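Local coordinates for protein alpha-galactosidase (Lactobacillus brevis, PDB 3MI6) that probably hydrolyses terminal, non-reducing alpha-D-galactose residues in alpha-D-galactosides, as a member of glycosyl hydrolase family 36, at residues Thr123-Asp129 and Gln318-Pro323. Residues are numbered along the deposited sequence; the frame is centred on the assembly and turned at random.
Sequences TFDDTDD and QHLVNP
F124 and H319 pair through their backbones where the loop 123-129 runs past the end region of helix 305-319. F124 N donates to H319 O over 3.2 Å, the donor tilted 35° from the carbonyl plane, and T123 CA adds a CA-H...O contact to the same oxygen. The example illustrates how one histidine, donating through both ring nitrogens and so probably protonated, can tie two points of an irregular loop to a helix end. With chi1 -61° setting its CG beside its own backbone N, H319 sends ND1 to F124 O at 2.7 Å, in the carbonyl plane on a lone pair but bent, with the oxygen tilted out of the ring plane. H319 NE2 meets D129 OD2, also at 2.7 Å and nearly straight (165°), on the anti lone pair; carboxylate and imidazole are almost coplanar, and Q157 is a second donor to this oxygen. An alanine in place of H319 would probably leave F124 O without its ring donor, D129 OD2 relying on Q157, and the loop freer to shift. Q318, its chain extended, lays CG over one imidazole face and accepts from T127 OG1 at OE1 (2.9 Å). Within the loop, D125 OD1 accepts from T127 N in an Asx turn and OD2 from D129 N. H319 C lies over one face of the F124 ring, toward the rim, 3.5 Å from F124 CZ, with V321 O at the edge; P323 CG touches CZ. Away from the predicted active site, this packing joins the loop between strands 103-112 and 132-140 of the N-terminal beta-sheet domain to helix 305-319, just ahead of 333-335, the first strand of the parallel barrel; L320 packs on L536 and V321 on M539 of helix 536-539.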
loop_
_atom_site.group_PDB
_atom_site.type_symbol
_atom_site.label_atom_id
_atom_site.label_comp_id
_atom_site.label_asym_id
_atom_site.label_seq_id
_atom_site.Cartn_x
_atom_site.Cartn_y
_atom_site.Cartn_z
ATOM N N THR D 123 -9.626 -39.675 -3.183
ATOM C CA THR D 123 -11.017 -39.256 -3.135
ATOM C C THR D 123 -11.960 -40.274 -3.729
ATOM O O THR D 123 -11.619 -40.989 -4.651
ATOM C CB THR D 123 -11.205 -37.928 -3.846
ATOM O OG1 THR D 123 -10.477 -37.955 -5.081
ATOM C CG2 THR D 123 -10.676 -36.817 -2.968
ATOM N N PHE D 124 -13.171 -40.312 -3.204
ATOM C CA PHE D 124 -14.117 -41.324 -3.605
ATOM C C PHE D 124 -15.522 -40.735 -3.589
ATOM O O PHE D 124 -15.786 -39.782 -2.864
ATOM C CB PHE D 124 -14.039 -42.455 -2.606
ATOM C CG PHE D 124 -14.069 -41.982 -1.201
ATOM C CD1 PHE D 124 -15.274 -41.816 -0.544
ATOM C CD2 PHE D 124 -12.896 -41.664 -0.541
ATOM C CE1 PHE D 124 -15.314 -41.372 0.763
ATOM C CE2 PHE D 124 -12.925 -41.207 0.771
ATOM C CZ PHE D 124 -14.138 -41.058 1.423
ATOM N N ASP D 125 -16.410 -41.298 -4.409
ATOM C CA ASP D 125 -17.832 -40.996 -4.351
ATOM C C ASP D 125 -18.612 -42.271 -4.052
ATOM O O ASP D 125 -18.974 -43.004 -4.958
ATOM C CB ASP D 125 -18.324 -40.360 -5.658
ATOM C CG ASP D 125 -19.800 -39.985 -5.598
ATOM O OD1 ASP D 125 -20.330 -39.868 -4.475
ATOM O OD2 ASP D 125 -20.444 -39.808 -6.657
ATOM N N ASP D 126 -18.865 -42.532 -2.779
ATOM C CA ASP D 126 -19.650 -43.686 -2.381
ATOM C C ASP D 126 -20.993 -43.213 -1.839
ATOM O O ASP D 126 -21.702 -43.947 -1.150
ATOM C CB ASP D 126 -18.910 -44.482 -1.302
ATOM C CG ASP D 126 -17.599 -45.091 -1.804
ATOM O OD1 ASP D 126 -17.567 -45.615 -2.953
ATOM O OD2 ASP D 126 -16.604 -45.055 -1.037
ATOM N N THR D 127 -21.338 -41.970 -2.144
ATOM C CA THR D 127 -22.521 -41.346 -1.565
ATOM C C THR D 127 -23.453 -40.880 -2.672
ATOM O O THR D 127 -24.283 -39.996 -2.480
ATOM C CB THR D 127 -22.137 -40.163 -0.652
ATOM O OG1 THR D 127 -21.022 -39.466 -1.225
ATOM C CG2 THR D 127 -21.751 -40.658 0.741
ATOM N N ASP D 128 -23.310 -41.498 -3.837
ATOM C CA ASP D 128 -24.195 -41.204 -4.948
ATOM C C ASP D 128 -24.387 -39.696 -5.023
ATOM O O ASP D 128 -25.442 -39.186 -4.658
ATOM C CB ASP D 128 -25.535 -41.900 -4.725
ATOM C CG ASP D 128 -26.320 -42.046 -5.997
ATOM O OD1 ASP D 128 -25.743 -41.749 -7.071
ATOM O OD2 ASP D 128 -27.500 -42.456 -5.919
ATOM N N ASP D 129 -23.356 -38.992 -5.484
ATOM C CA ASP D 129 -23.288 -37.543 -5.354
ATOM C C ASP D 129 -22.936 -36.956 -6.691
ATOM O O ASP D 129 -22.406 -35.861 -6.774
ATOM C CB ASP D 129 -22.216 -37.162 -4.334
ATOM C CG ASP D 129 -22.285 -35.698 -3.915
ATOM O OD1 ASP D 129 -23.369 -35.079 -4.025
ATOM O OD2 ASP D 129 -21.246 -35.168 -3.460
ATOM N N GLN D 318 -17.302 -35.523 2.912
ATOM C CA GLN D 318 -18.101 -36.520 2.228
ATOM C C GLN D 318 -17.243 -37.459 1.377
ATOM O O GLN D 318 -17.610 -38.615 1.167
ATOM C CB GLN D 318 -19.170 -35.847 1.361
ATOM C CG GLN D 318 -20.099 -36.829 0.660
ATOM C CD GLN D 318 -21.251 -36.154 -0.065
ATOM O OE1 GLN D 318 -22.022 -36.808 -0.781
ATOM N NE2 GLN D 318 -21.375 -34.835 0.114
ATOM N N HIS D 319 -16.093 -36.974 0.916
ATOM C CA HIS D 319 -15.346 -37.661 -0.132
ATOM C C HIS D 319 -13.840 -37.846 0.111
ATOM O O HIS D 319 -13.088 -38.094 -0.835
ATOM C CB HIS D 319 -15.528 -36.919 -1.448
ATOM C CG HIS D 319 -16.942 -36.852 -1.920
ATOM N ND1 HIS D 319 -17.655 -37.968 -2.290
ATOM C CD2 HIS D 319 -17.762 -35.794 -2.120
ATOM C CE1 HIS D 319 -18.860 -37.603 -2.684
ATOM N NE2 HIS D 319 -18.953 -36.289 -2.587
ATOM N N LEU D 320 -13.393 -37.723 1.359
ATOM C CA LEU D 320 -11.976 -37.896 1.654
ATOM C C LEU D 320 -11.747 -38.480 3.038
ATOM O O LEU D 320 -10.982 -39.419 3.202
ATOM C CB LEU D 320 -11.206 -36.576 1.497
ATOM C CG LEU D 320 -9.719 -36.625 1.884
ATOM C CD1 LEU D 320 -8.933 -37.444 0.881
ATOM C CD2 LEU D 320 -9.091 -35.241 2.009
ATOM N N VAL D 321 -12.410 -37.933 4.039
ATOM C CA VAL D 321 -12.131 -38.355 5.402
ATOM C C VAL D 321 -12.575 -39.824 5.546
ATOM O O VAL D 321 -13.524 -40.280 4.903
ATOM C CB VAL D 321 -12.583 -37.266 6.428
ATOM C CG1 VAL D 321 -12.431 -37.746 7.861
ATOM C CG2 VAL D 321 -11.781 -36.009 6.227
ATOM N N ASN D 322 -11.842 -40.560 6.369
ATOM C CA ASN D 322 -12.249 -41.833 6.933
ATOM C C ASN D 322 -13.735 -41.666 7.239
ATOM O O ASN D 322 -14.105 -40.876 8.104
ATOM C CB ASN D 322 -11.345 -42.135 8.138
ATOM C CG ASN D 322 -11.642 -43.482 8.802
ATOM O OD1 ASN D 322 -12.773 -43.934 8.832
ATOM N ND2 ASN D 322 -10.613 -44.103 9.371
ATOM N N PRO D 323 -14.598 -42.418 6.528
ATOM C CA PRO D 323 -16.062 -42.433 6.720
ATOM C C PRO D 323 -16.512 -42.946 8.090
ATOM O O PRO D 323 -17.628 -42.684 8.536
ATOM C CB PRO D 323 -16.544 -43.391 5.631
ATOM C CG PRO D 323 -15.475 -43.361 4.608
ATOM C CD PRO D 323 -14.195 -43.223 5.368
#